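Local coordinates for protein agarase (Pseudoalteromonas fuliginea, PDB 6XJ9) that probably hydrolyses glycosidic bonds of agarose, as an agarase of glycoside hydrolase family 50 from a marine bacterium, at residues Phe281-Tyr286 with Trp290-Pro295; Ser431-Trp436 with Tyr442-Val447; Lys597-Val602 with Lys635-Ile640; Lys631-Ala634 with Val639-Phe642; Ala655-Phe660 with Pro707-Ala712. All coordinates share one frame; numbering follows the deposited sequence.

How the contacts relate
Contacts 1, 4 and 5 all reach one mixed sheet, whereas contact 2 lies in a loop region and contact 3 sets a long helix against a connecting loop. Contacts 2 and 4 are wholly buried; the other three are partly buried, and contacts 1 and 5 each include an exposed residue. Chemistry follows place: contact 1 is a hydrogen-bonded hairpin, while the remaining four have no hydrogen bond across their segments and rely on apolar groups and ring faces. Contacts 3 and 4 share Val639 and Ile640, with centres about 7 Å apart. Contact 5 touches contacts 1, 3 and 4, but contact 2 touches none of the others, lying about 6 Å from contact 1 between nearest atoms.

Contact 1. Residues Phe281-Tyr286 with Trp290-Pro295; sequences FRTAKY and WSLVDP
The Phe281 ring takes Pro295 CD over one face, 3.6 Å from the ring centroid and 11° off the ring normal, a CH-pi contact. With CG anti to the carbonyl carbon (chi1 -76°), the ring turns toward the 290-295 segment, and Phe281 CE1 packs at 3.7 Å on Asp294 CB. With alanine at Phe281, Pro295 CD and Asp294 CB would probably lose their aromatic cover, and a gap would open beside Tyr300, whose ring meets Phe281 edge-to-face. At the far end of the hairpin Lys285 CG lies 3.8 Å from the centroid of the Trp290 six-membered ring, again over a face. The extended lysine chain then carries CE along the same ring, and Lys285 NZ and Trp290 NE1 both reach the carboxylate of Asp661. On the other side of the sheet the Arg282 guanidinium is covered by Val293 CG1, 3.6 Å from Arg282 NH2, while Val293 CG2 meets Ala284 CB at 3.5 Å. Water 1 links Arg282 NE to Asp294 O, and NH2 bonds to Glu276 O. Two antiparallel hydrogen-bonded pairs, Arg282 with Val293 and Ala284 with Ser291, set this register; Ala284 N to Ser291 O is 3.0 Å and nearly straight at 173°. This beta hairpin places strand 282-286 at the margin of the mixed sheet, with strand 289-293 passing the sheet on to strand 299-305 and Thr283 and Leu292 resting on Met614.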
# COMPACT_ATOMS: atom_id res chain seq x y z
N PHE A 281 -18.89 -30.53 6.62
CA PHE A 281 -17.47 -30.28 6.40
C PHE A 281 -16.67 -31.44 6.99
O PHE A 281 -17.02 -31.94 8.06
CB PHE A 281 -17.04 -28.95 7.04
CG PHE A 281 -17.47 -27.73 6.26
CD1 PHE A 281 -16.65 -27.18 5.29
CD2 PHE A 281 -18.70 -27.14 6.49
CE1 PHE A 281 -17.04 -26.07 4.56
CE2 PHE A 281 -19.09 -26.02 5.77
CZ PHE A 281 -18.26 -25.48 4.81
N ARG A 282 -15.62 -31.87 6.29
CA ARG A 282 -14.82 -33.01 6.74
C ARG A 282 -13.39 -32.87 6.21
O ARG A 282 -13.07 -31.88 5.55
CB ARG A 282 -15.50 -34.30 6.28
CG ARG A 282 -15.60 -34.41 4.77
CD ARG A 282 -16.38 -35.63 4.30
NE ARG A 282 -16.34 -35.72 2.84
CZ ARG A 282 -15.41 -36.36 2.14
NH1 ARG A 282 -14.43 -36.99 2.76
NH2 ARG A 282 -15.48 -36.39 0.83
N THR A 283 -12.53 -33.87 6.47
CA THR A 283 -11.16 -33.78 5.99
C THR A 283 -10.92 -34.79 4.86
O THR A 283 -11.62 -35.80 4.76
CB THR A 283 -10.13 -34.00 7.10
OG1 THR A 283 -10.23 -35.36 7.51
CG2 THR A 283 -10.32 -33.10 8.30
N ALA A 284 -9.94 -34.48 3.99
CA ALA A 284 -9.43 -35.44 3.02
C ALA A 284 -8.08 -34.97 2.50
O ALA A 284 -7.71 -33.82 2.67
CB ALA A 284 -10.39 -35.65 1.87
N LYS A 285 -7.38 -35.87 1.80
CA LYS A 285 -6.15 -35.54 1.12
C LYS A 285 -6.42 -35.45 -0.38
O LYS A 285 -7.21 -36.20 -0.92
CB LYS A 285 -5.11 -36.63 1.37
CG LYS A 285 -4.54 -36.67 2.78
CD LYS A 285 -3.66 -37.89 2.94
CE LYS A 285 -2.78 -37.86 4.17
NZ LYS A 285 -1.96 -39.09 4.24
N TYR A 286 -5.73 -34.52 -1.04
CA TYR A 286 -5.71 -34.43 -2.48
C TYR A 286 -4.31 -34.00 -2.90
O TYR A 286 -3.75 -33.06 -2.33
CB TYR A 286 -6.79 -33.46 -2.97
CG TYR A 286 -6.84 -33.30 -4.47
CD1 TYR A 286 -7.34 -34.30 -5.29
CD2 TYR A 286 -6.37 -32.14 -5.08
CE1 TYR A 286 -7.37 -34.16 -6.67
CE2 TYR A 286 -6.41 -31.98 -6.45
CZ TYR A 286 -6.90 -33.00 -7.25
OH TYR A 286 -6.93 -32.83 -8.61
N TRP A 290 -3.09 -32.21 2.75
CA TRP A 290 -4.34 -32.20 3.48
C TRP A 290 -5.28 -31.14 2.90
O TRP A 290 -4.84 -30.12 2.38
CB TRP A 290 -4.11 -32.04 4.99
CG TRP A 290 -3.81 -33.35 5.65
CD1 TRP A 290 -2.59 -33.80 6.08
CD2 TRP A 290 -4.75 -34.40 5.93
NE1 TRP A 290 -2.71 -35.05 6.63
CE2 TRP A 290 -4.03 -35.44 6.55
CE3 TRP A 290 -6.14 -34.55 5.74
CZ2 TRP A 290 -4.65 -36.63 6.96
CZ3 TRP A 290 -6.74 -35.72 6.14
CH2 TRP A 290 -6.01 -36.74 6.76
N SER A 291 -6.58 -31.45 2.97
CA SER A 291 -7.63 -30.51 2.58
C SER A 291 -8.81 -30.68 3.52
O SER A 291 -8.91 -31.68 4.24
CB SER A 291 -8.07 -30.74 1.17
OG SER A 291 -8.92 -29.69 0.72
N LEU A 292 -9.69 -29.68 3.52
CA LEU A 292 -11.04 -29.93 4.01
C LEU A 292 -11.87 -30.25 2.78
O LEU A 292 -11.41 -30.09 1.65
CB LEU A 292 -11.58 -28.72 4.77
CG LEU A 292 -10.89 -28.39 6.10
CD1 LEU A 292 -11.66 -27.32 6.86
CD2 LEU A 292 -10.70 -29.64 6.96
N VAL A 293 -13.10 -30.70 3.05
CA VAL A 293 -14.08 -30.97 2.01
C VAL A 293 -15.39 -30.36 2.51
O VAL A 293 -15.77 -30.59 3.65
CB VAL A 293 -14.21 -32.49 1.78
CG1 VAL A 293 -15.18 -32.82 0.65
CG2 VAL A 293 -12.87 -33.15 1.56
N ASP A 294 -16.04 -29.57 1.65
CA ASP A 294 -17.29 -28.91 2.01
C ASP A 294 -18.43 -29.94 1.96
O ASP A 294 -18.24 -31.04 1.45
CB ASP A 294 -17.50 -27.61 1.23
CG ASP A 294 -18.13 -27.75 -0.15
OD1 ASP A 294 -18.69 -28.83 -0.45
OD2 ASP A 294 -18.10 -26.75 -0.92
N PRO A 295 -19.64 -29.61 2.48
CA PRO A 295 -20.78 -30.54 2.44
C PRO A 295 -21.17 -31.14 1.09
O PRO A 295 -21.76 -32.22 1.06
CB PRO A 295 -21.93 -29.67 2.96
CG PRO A 295 -21.22 -28.77 3.97
CD PRO A 295 -19.95 -28.39 3.25
O HOH W 1 -18.77 -33.69 2.53

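Contact 2. Residues Ser431-Trp436 with Tyr442-Val447; sequences SSLGNW and YDNQKV
Val447 CG1 and Leu433 CG meet at 4.0 Å, the two side chains crossing at about a right angle. The same methyl lies 3.9 Å from both Ser432 C and Leu433 N, which means that Val447 packs on the backbone of the first segment as much as on its side chain. CG1 takes that place because it stands anti to the valine's own backbone N (chi1 -177°). A looser touch joins Leu433 CD1 to Asn444 ND2 at 4.2 Å, approached from opposite directions. No hydrogen bond crosses between 431-436 and 442-447; the contact is van der Waals packing, mainly of Val447 CG1 and Leu433.

The second shell fixes the valine. Asn444 OD1 accepts from Val447 N at 2.7 Å, in the carbonyl plane and on a lone pair, and from Lys446 N at 2.8 Å, tilted 35° from that plane; together these make an Asx turn extended to an Asx motif. Asn444 ND2 returns a bond to Val447 O at 3.0 Å and also reaches Tyr441 O. With both ends of its amide gripped, Asn444 is held against rotation, and its chi1 of 103° departs from a staggered value.

Farther out, Ser431 OG and Ser432 OG bond to the backbone of strand 299-305 at Thr303, and Leu433 pairs through its backbone with Pro448 and Phe450. The contact thus lies between helix 413-428, whose Leu422, Met425 and Ile426 pack on Asn444, Leu433 and Val447, and the strands 449-453 and 299-305.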
# COMPACT_ATOMS: atom_id res chain seq x y z
N SER A 431 -13.34 -17.82 3.19
CA SER A 431 -14.12 -19.05 3.12
C SER A 431 -15.01 -19.25 4.35
O SER A 431 -15.89 -20.11 4.31
CB SER A 431 -13.24 -20.24 2.94
OG SER A 431 -12.49 -20.48 4.13
N SER A 432 -14.74 -18.50 5.44
CA SER A 432 -15.38 -18.78 6.72
C SER A 432 -15.44 -17.52 7.59
O SER A 432 -14.73 -16.55 7.33
CB SER A 432 -14.65 -19.90 7.45
OG SER A 432 -13.35 -19.47 7.87
N LEU A 433 -16.31 -17.56 8.61
CA LEU A 433 -16.20 -16.72 9.80
C LEU A 433 -15.39 -17.51 10.81
O LEU A 433 -15.64 -18.70 11.00
CB LEU A 433 -17.60 -16.47 10.38
CG LEU A 433 -18.62 -15.77 9.48
CD1 LEU A 433 -20.01 -15.79 10.14
CD2 LEU A 433 -18.21 -14.32 9.22
N GLY A 434 -14.46 -16.84 11.51
CA GLY A 434 -13.53 -17.53 12.38
C GLY A 434 -14.11 -17.81 13.76
O GLY A 434 -15.32 -17.78 13.97
N ASN A 435 -13.21 -18.12 14.69
CA ASN A 435 -13.56 -18.49 16.05
C ASN A 435 -14.16 -17.29 16.76
O ASN A 435 -13.80 -16.14 16.47
CB ASN A 435 -12.37 -19.08 16.82
CG ASN A 435 -12.84 -19.89 18.02
OD1 ASN A 435 -13.95 -20.39 18.01
ND2 ASN A 435 -12.02 -19.96 19.06
N TRP A 436 -15.07 -17.57 17.69
CA TRP A 436 -15.78 -16.55 18.46
C TRP A 436 -16.59 -15.65 17.52
O TRP A 436 -16.59 -14.42 17.67
CB TRP A 436 -14.83 -15.76 19.38
CG TRP A 436 -14.06 -16.63 20.33
CD1 TRP A 436 -14.58 -17.46 21.28
CD2 TRP A 436 -12.63 -16.82 20.37
NE1 TRP A 436 -13.58 -18.14 21.92
CE2 TRP A 436 -12.37 -17.75 21.39
CE3 TRP A 436 -11.56 -16.29 19.64
CZ2 TRP A 436 -11.08 -18.17 21.70
CZ3 TRP A 436 -10.28 -16.69 19.95
CH2 TRP A 436 -10.05 -17.62 20.96
N TYR A 442 -25.15 -17.90 13.40
CA TYR A 442 -25.07 -19.35 13.26
C TYR A 442 -26.12 -19.87 12.28
O TYR A 442 -25.91 -20.89 11.63
CB TYR A 442 -25.13 -20.05 14.62
CG TYR A 442 -23.85 -20.01 15.43
CD1 TYR A 442 -22.82 -19.12 15.13
CD2 TYR A 442 -23.68 -20.86 16.51
CE1 TYR A 442 -21.66 -19.09 15.89
CE2 TYR A 442 -22.54 -20.82 17.29
CZ TYR A 442 -21.52 -19.94 16.97
OH TYR A 442 -20.38 -19.92 17.74
N ASP A 443 -27.24 -19.14 12.15
CA ASP A 443 -28.33 -19.55 11.29
C ASP A 443 -28.16 -18.98 9.88
O ASP A 443 -29.04 -19.15 9.04
CB ASP A 443 -29.68 -19.14 11.90
CG ASP A 443 -30.00 -17.66 11.73
OD1 ASP A 443 -29.08 -16.87 11.36
OD2 ASP A 443 -31.17 -17.30 11.96
N ASN A 444 -27.03 -18.29 9.63
CA ASN A 444 -26.79 -17.75 8.30
C ASN A 444 -26.58 -18.93 7.34
O ASN A 444 -26.12 -20.01 7.73
CB ASN A 444 -25.68 -16.68 8.26
CG ASN A 444 -24.36 -17.18 7.73
OD1 ASN A 444 -24.13 -17.20 6.52
ND2 ASN A 444 -23.47 -17.60 8.63
N GLN A 445 -26.97 -18.72 6.09
CA GLN A 445 -26.84 -19.74 5.07
C GLN A 445 -26.06 -19.18 3.89
O GLN A 445 -26.40 -19.45 2.75
CB GLN A 445 -28.23 -20.28 4.68
CG GLN A 445 -28.85 -21.21 5.71
CD GLN A 445 -30.23 -21.70 5.33
OE1 GLN A 445 -30.42 -22.38 4.33
NE2 GLN A 445 -31.21 -21.35 6.14
N LYS A 446 -25.00 -18.42 4.20
CA LYS A 446 -24.23 -17.70 3.19
C LYS A 446 -22.72 -17.88 3.41
O LYS A 446 -21.98 -17.96 2.43
CB LYS A 446 -24.54 -16.20 3.22
CG LYS A 446 -25.73 -15.76 2.38
CD LYS A 446 -26.32 -14.43 2.84
CE LYS A 446 -25.32 -13.30 2.93
NZ LYS A 446 -25.27 -12.50 1.68
N VAL A 447 -22.27 -17.88 4.67
CA VAL A 447 -20.85 -18.03 4.96
C VAL A 447 -20.68 -19.07 6.07
O VAL A 447 -21.24 -18.89 7.15
CB VAL A 447 -20.18 -16.70 5.36
CG1 VAL A 447 -18.68 -16.87 5.59
CG2 VAL A 447 -20.43 -15.58 4.36

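Contact 3. Residues Lys597-Val602 with Lys635-Ile640; sequences KYFSVV and KYVDVI
Tyr636 buries the most surface and lays one ring face against the backbone of helix 584-609. Phe599 C and Ser600 CA are both over that face, offset toward its rim, with Ser600 CA 3.7 Å from Tyr636 CE1. The ring therefore follows the helix surface instead of poking into it, and Tyr636 CD2 comes 3.7 Å from Phe599 CB. The Tyr636 hydroxyl hydrogen-bonds to Asp596 OD1, one turn before Ser600 on helix 584-609, which fixes the ring's far end.

Phe599, next in buried area, offers its CB to the tyrosine but sends its ring elsewhere. With CG anti to the carbonyl carbon (chi1 -74°), the ring swings past Tyr636, and its CD1 meets Val637 CG1 at 4.1 Å, the two side chains at an oblique angle.

Ser600 is third. Its CB closes on Tyr636 CZ at 3.6 Å, and OG lies 3.9 Å from Tyr636 CE1, a van der Waals approach with no hydrogen bond. None spans the two segments, so the fit depends on shape at this helix-to-loop junction.

Residues 635-639 lead from helix 627-634 into strand 640-643. Helix 584-609 packs against this connection, Phe599 also touching Tyr615 of strand 614-615 and Val629 of helix 627-634, while the opposite side of the helix, through Val601, packs on helix 478-495.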
# COMPACT_ATOMS: atom_id res chain seq x y z
N LYS A 597 -6.69 -38.23 28.34
CA LYS A 597 -7.98 -38.23 29.00
C LYS A 597 -8.71 -36.92 28.70
O LYS A 597 -9.92 -36.93 28.44
CB LYS A 597 -7.82 -38.53 30.50
CG LYS A 597 -9.11 -38.54 31.33
CD LYS A 597 -10.04 -39.71 31.03
CE LYS A 597 -11.21 -39.81 32.01
NZ LYS A 597 -12.24 -40.77 31.52
N TYR A 598 -7.98 -35.81 28.68
CA TYR A 598 -8.60 -34.55 28.30
C TYR A 598 -9.29 -34.70 26.95
O TYR A 598 -10.48 -34.39 26.82
CB TYR A 598 -7.64 -33.36 28.23
CG TYR A 598 -8.27 -32.12 27.63
CD1 TYR A 598 -9.15 -31.35 28.38
CD2 TYR A 598 -8.04 -31.72 26.33
CE1 TYR A 598 -9.76 -30.22 27.87
CE2 TYR A 598 -8.64 -30.59 25.79
CZ TYR A 598 -9.50 -29.83 26.57
OH TYR A 598 -10.12 -28.71 26.08
N PHE A 599 -8.52 -35.12 25.94
CA PHE A 599 -9.02 -35.16 24.58
C PHE A 599 -10.08 -36.25 24.40
O PHE A 599 -10.98 -36.09 23.58
CB PHE A 599 -7.88 -35.22 23.56
CG PHE A 599 -7.18 -33.89 23.44
CD1 PHE A 599 -7.78 -32.84 22.75
CD2 PHE A 599 -5.95 -33.66 24.05
CE1 PHE A 599 -7.17 -31.60 22.66
CE2 PHE A 599 -5.33 -32.42 23.95
CZ PHE A 599 -5.94 -31.39 23.26
N SER A 600 -9.95 -37.34 25.16
CA SER A 600 -10.89 -38.44 25.09
C SER A 600 -12.26 -37.96 25.57
O SER A 600 -13.27 -38.29 24.95
CB SER A 600 -10.40 -39.60 25.91
OG SER A 600 -11.34 -40.65 25.87
N VAL A 601 -12.27 -37.20 26.67
CA VAL A 601 -13.50 -36.69 27.24
C VAL A 601 -14.14 -35.72 26.25
O VAL A 601 -15.34 -35.82 25.96
CB VAL A 601 -13.27 -36.06 28.64
CG1 VAL A 601 -14.45 -35.21 29.07
CG2 VAL A 601 -13.00 -37.13 29.69
N VAL A 602 -13.34 -34.80 25.69
CA VAL A 602 -13.96 -33.80 24.83
C VAL A 602 -14.47 -34.48 23.56
O VAL A 602 -15.59 -34.25 23.12
CB VAL A 602 -13.03 -32.61 24.56
CG1 VAL A 602 -13.69 -31.63 23.59
CG2 VAL A 602 -12.65 -31.89 25.85
N LYS A 635 -4.94 -38.37 18.32
CA LYS A 635 -5.69 -39.61 18.39
C LYS A 635 -7.19 -39.33 18.45
O LYS A 635 -7.98 -40.27 18.42
CB LYS A 635 -5.30 -40.37 19.66
CG LYS A 635 -3.84 -40.82 19.74
CD LYS A 635 -3.55 -41.70 20.94
CE LYS A 635 -3.49 -40.92 22.25
NZ LYS A 635 -2.09 -40.58 22.62
N TYR A 636 -7.60 -38.06 18.59
CA TYR A 636 -9.00 -37.78 18.84
C TYR A 636 -9.58 -36.73 17.90
O TYR A 636 -10.72 -36.88 17.47
CB TYR A 636 -9.25 -37.41 20.31
CG TYR A 636 -8.91 -38.51 21.29
CD1 TYR A 636 -9.78 -39.57 21.52
CD2 TYR A 636 -7.71 -38.51 21.98
CE1 TYR A 636 -9.48 -40.58 22.41
CE2 TYR A 636 -7.38 -39.52 22.88
CZ TYR A 636 -8.28 -40.55 23.10
OH TYR A 636 -7.96 -41.54 24.00
N VAL A 637 -8.82 -35.67 17.61
CA VAL A 637 -9.32 -34.52 16.86
C VAL A 637 -9.34 -34.82 15.36
O VAL A 637 -8.56 -35.63 14.87
CB VAL A 637 -8.50 -33.26 17.16
CG1 VAL A 637 -8.37 -33.03 18.66
CG2 VAL A 637 -7.11 -33.31 16.52
N ASP A 638 -10.22 -34.11 14.65
CA ASP A 638 -10.28 -34.18 13.19
C ASP A 638 -9.19 -33.28 12.62
O ASP A 638 -8.59 -33.59 11.59
CB ASP A 638 -11.67 -33.76 12.70
CG ASP A 638 -12.74 -34.75 13.11
OD1 ASP A 638 -12.77 -35.84 12.52
OD2 ASP A 638 -13.50 -34.43 14.04
N VAL A 639 -8.96 -32.15 13.29
CA VAL A 639 -7.96 -31.17 12.87
C VAL A 639 -7.26 -30.69 14.14
O VAL A 639 -7.93 -30.40 15.12
CB VAL A 639 -8.60 -29.99 12.11
CG1 VAL A 639 -7.55 -28.99 11.60
CG2 VAL A 639 -9.50 -30.43 10.97
N ILE A 640 -5.92 -30.62 14.10
CA ILE A 640 -5.16 -30.09 15.22
C ILE A 640 -5.03 -28.58 15.04
O ILE A 640 -4.48 -28.12 14.04
CB ILE A 640 -3.77 -30.74 15.40
CG1 ILE A 640 -3.76 -32.25 15.16
CG2 ILE A 640 -3.23 -30.42 16.78
CD1 ILE A 640 -2.36 -32.84 15.13

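Contact 4. Residues Lys631-Ala634 with Val639-Phe642; sequences KASA and VISF
Ile640 supplies the apolar part of this contact, sending two separate branches to helix 627-634. Its CD1 reaches Ala634 CB at 4.2 Å, a methyl-to-methyl touch at the loose end of van der Waals range. Its other branch, CG2, stands anti to the backbone N and comes 3.8 Å from Ser633 OG. The isoleucine chi1 of -40° is rotated some 20° from the staggered value, with CG1 still roughly anti to the carbonyl carbon. The two branches thus meet consecutive helix residues, Ser633 and Ala634.

Ser633 OG meets a methyl here and takes its polar partner elsewhere: it bonds to Val630 O, one turn back in the same helix. That bond lets a buried hydroxyl face a hydrocarbon neighbour with its polar need met inside the helix. No hydrogen bond joins 631-634 to 639-642.

Strand 620-621, helix 627-634 and strand 640-643 form a beta-alpha-beta unit, the repeating element of a (beta/alpha)8 barrel, the fold expected for a GH50 catalytic domain. Four residues separate segments 631-634 and 639-642, and the nearest CA atoms, Ala634 CA and Ile640 CA, are 6.8 Å apart.

Further apolar contacts surround this pair. The ring of Phe599 from helix 584-609 packs on Ser633 CB, and that of Phe660 on Ala634 CB. Backbone bonds hold the strand itself: Ile640 pairs with Pro663 and Ile665 and Ser641 with Phe620, while the side chains of Ile640 and Ser633 both touch Phe620.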
# COMPACT_ATOMS: atom_id res chain seq x y z
N LYS A 631 0.51 -35.07 20.54
CA LYS A 631 0.40 -36.49 20.23
C LYS A 631 -0.92 -37.04 20.77
O LYS A 631 -1.62 -37.74 20.05
CB LYS A 631 1.64 -37.26 20.72
CG LYS A 631 1.62 -38.76 20.43
CD LYS A 631 2.78 -39.51 21.07
CE LYS A 631 2.54 -41.01 21.08
NZ LYS A 631 3.71 -41.75 21.60
N ALA A 632 -1.26 -36.72 22.02
CA ALA A 632 -2.50 -37.20 22.61
C ALA A 632 -3.68 -36.70 21.79
O ALA A 632 -4.59 -37.48 21.47
CB ALA A 632 -2.60 -36.80 24.06
N SER A 633 -3.66 -35.41 21.41
CA SER A 633 -4.76 -34.82 20.67
C SER A 633 -4.98 -35.49 19.31
O SER A 633 -6.12 -35.64 18.86
CB SER A 633 -4.59 -33.32 20.54
OG SER A 633 -3.72 -32.99 19.47
N ALA A 634 -3.88 -35.89 18.66
CA ALA A 634 -3.91 -36.41 17.30
C ALA A 634 -4.76 -37.67 17.19
O ALA A 634 -5.26 -37.98 16.12
CB ALA A 634 -2.50 -36.64 16.80
N VAL A 639 -8.96 -32.15 13.29
CA VAL A 639 -7.96 -31.17 12.87
C VAL A 639 -7.26 -30.69 14.14
O VAL A 639 -7.93 -30.40 15.12
CB VAL A 639 -8.60 -29.99 12.11
CG1 VAL A 639 -7.55 -28.99 11.60
CG2 VAL A 639 -9.50 -30.43 10.97
N ILE A 640 -5.92 -30.62 14.10
CA ILE A 640 -5.16 -30.09 15.22
C ILE A 640 -5.03 -28.58 15.04
O ILE A 640 -4.48 -28.12 14.04
CB ILE A 640 -3.77 -30.74 15.40
CG1 ILE A 640 -3.76 -32.25 15.16
CG2 ILE A 640 -3.23 -30.42 16.78
CD1 ILE A 640 -2.36 -32.84 15.13
N SER A 641 -5.50 -27.82 16.04
CA SER A 641 -5.48 -26.36 15.98
C SER A 641 -4.35 -25.79 16.85
O SER A 641 -4.06 -26.32 17.92
CB SER A 641 -6.83 -25.80 16.38
OG SER A 641 -7.22 -26.33 17.64
N PHE A 642 -3.70 -24.74 16.33
CA PHE A 642 -2.61 -24.02 16.98
C PHE A 642 -2.81 -22.52 16.74
O PHE A 642 -3.30 -22.13 15.69
CB PHE A 642 -1.26 -24.37 16.35
CG PHE A 642 -0.90 -25.84 16.37
CD1 PHE A 642 -1.31 -26.68 15.35
CD2 PHE A 642 -0.14 -26.36 17.41
CE1 PHE A 642 -0.95 -28.02 15.36
CE2 PHE A 642 0.22 -27.70 17.42
CZ PHE A 642 -0.20 -28.53 16.40

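Contact 5. Residues Ala655-Phe660 with Pro707-Ala712; sequences AFLSQF and PYFIGA
Leu657 faces two aromatic rings from the 3-10 segment 655-659. Its CB lies 4.2 Å from the Tyr708 ring centroid, 23° off the normal, a CH-pi contact over the face, and its carbonyl O sits above the same face nearer the rim. The methyl CD1 goes on to Tyr708 CB at 3.8 Å and to Phe709 CE1 at 3.6 Å, meeting the phenylalanine at about a right angle. Ser658 follows at the far end of the tyrosine, where its CA is 3.2 Å and its CB 3.3 Å from Tyr708 OH. Its own hydroxyl turns back to Ala655 O at 2.8 Å, an acceptor that also takes Ser658 N, so the serine side chain reinforces the 3-10 turn. Tyr708 CG stands anti to the carbonyl carbon (chi1 -64°), which lays the ring along both residues. Were Tyr708 an alanine, Leu657 CB and Ser658 would probably lose the ring that covers them, and the 3-10 turn its support from 707-712. Strands 664-666 and 709-714 run parallel, and Tyr708 pairs with Ala664 just ahead of the latter; this places the contact near the strand starts, consistent with the end of a (beta/alpha)8 barrel opposite the active site.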
# COMPACT_ATOMS: atom_id res chain seq x y z
N ALA A 655 7.61 -29.21 11.31
CA ALA A 655 7.97 -30.49 10.72
C ALA A 655 7.43 -31.64 11.56
O ALA A 655 7.17 -32.71 11.03
CB ALA A 655 9.47 -30.59 10.57
N PHE A 656 7.27 -31.38 12.86
CA PHE A 656 6.83 -32.38 13.82
C PHE A 656 5.48 -32.96 13.41
O PHE A 656 5.14 -34.04 13.86
CB PHE A 656 6.80 -31.81 15.24
CG PHE A 656 5.66 -30.86 15.51
CD1 PHE A 656 4.47 -31.32 16.08
CD2 PHE A 656 5.74 -29.53 15.16
CE1 PHE A 656 3.40 -30.46 16.30
CE2 PHE A 656 4.68 -28.67 15.39
CZ PHE A 656 3.50 -29.13 15.95
N LEU A 657 4.72 -32.25 12.55
CA LEU A 657 3.37 -32.67 12.19
C LEU A 657 3.39 -33.96 11.37
O LEU A 657 2.39 -34.68 11.30
CB LEU A 657 2.68 -31.54 11.41
CG LEU A 657 2.18 -30.37 12.25
CD1 LEU A 657 1.55 -29.31 11.36
CD2 LEU A 657 1.19 -30.83 13.31
N SER A 658 4.54 -34.26 10.74
CA SER A 658 4.70 -35.47 9.97
C SER A 658 4.60 -36.71 10.86
O SER A 658 4.39 -37.81 10.38
CB SER A 658 5.99 -35.42 9.19
OG SER A 658 7.10 -35.34 10.08
N GLN A 659 4.70 -36.53 12.18
CA GLN A 659 4.55 -37.60 13.16
C GLN A 659 3.12 -38.17 13.13
O GLN A 659 2.94 -39.35 13.42
CB GLN A 659 4.89 -37.06 14.55
CG GLN A 659 5.30 -38.12 15.57
CD GLN A 659 5.80 -37.47 16.84
OE1 GLN A 659 6.47 -36.43 16.82
NE2 GLN A 659 5.48 -38.07 17.97
N PHE A 660 2.12 -37.34 12.80
CA PHE A 660 0.73 -37.70 13.04
C PHE A 660 -0.08 -37.83 11.75
O PHE A 660 -1.14 -38.44 11.77
CB PHE A 660 0.03 -36.66 13.91
CG PHE A 660 0.86 -36.27 15.09
CD1 PHE A 660 1.19 -37.20 16.06
CD2 PHE A 660 1.38 -34.99 15.19
CE1 PHE A 660 1.99 -36.86 17.14
CE2 PHE A 660 2.18 -34.64 16.27
CZ PHE A 660 2.48 -35.58 17.24
N PRO A 707 1.87 -28.71 3.72
CA PRO A 707 1.04 -29.85 3.36
C PRO A 707 0.12 -30.37 4.47
O PRO A 707 -0.79 -31.15 4.18
CB PRO A 707 2.06 -30.90 2.90
CG PRO A 707 3.28 -30.58 3.72
CD PRO A 707 3.30 -29.06 3.81
N TYR A 708 0.33 -29.90 5.71
CA TYR A 708 -0.52 -30.29 6.83
C TYR A 708 -1.61 -29.26 7.10
O TYR A 708 -2.73 -29.63 7.47
CB TYR A 708 0.32 -30.63 8.07
CG TYR A 708 1.19 -31.83 7.82
CD1 TYR A 708 0.66 -33.11 7.90
CD2 TYR A 708 2.50 -31.68 7.42
CE1 TYR A 708 1.44 -34.23 7.63
CE2 TYR A 708 3.30 -32.79 7.16
CZ TYR A 708 2.76 -34.06 7.26
OH TYR A 708 3.54 -35.14 6.98
N PHE A 709 -1.31 -27.98 6.89
CA PHE A 709 -2.28 -26.95 7.25
C PHE A 709 -3.35 -26.79 6.19
O PHE A 709 -3.04 -26.84 5.00
CB PHE A 709 -1.57 -25.63 7.56
CG PHE A 709 -1.01 -25.58 8.96
CD1 PHE A 709 0.28 -26.02 9.22
CD2 PHE A 709 -1.78 -25.10 10.00
CE1 PHE A 709 0.80 -25.94 10.50
CE2 PHE A 709 -1.26 -25.05 11.29
CZ PHE A 709 0.03 -25.47 11.54
N ILE A 710 -4.60 -26.60 6.64
CA ILE A 710 -5.75 -26.48 5.76
C ILE A 710 -6.42 -25.11 5.95
O ILE A 710 -7.56 -24.90 5.53
CB ILE A 710 -6.73 -27.66 5.96
CG1 ILE A 710 -7.19 -27.87 7.41
CG2 ILE A 710 -6.10 -28.93 5.42
CD1 ILE A 710 -8.00 -26.76 8.03
N GLY A 711 -5.70 -24.17 6.58
CA GLY A 711 -6.25 -22.84 6.75
C GLY A 711 -5.71 -22.11 7.97
O GLY A 711 -4.93 -22.66 8.76
N ALA A 712 -6.15 -20.86 8.10
CA ALA A 712 -5.71 -19.97 9.16
C ALA A 712 -6.76 -18.88 9.34
O ALA A 712 -7.32 -18.38 8.37
CB ALA A 712 -4.37 -19.36 8.81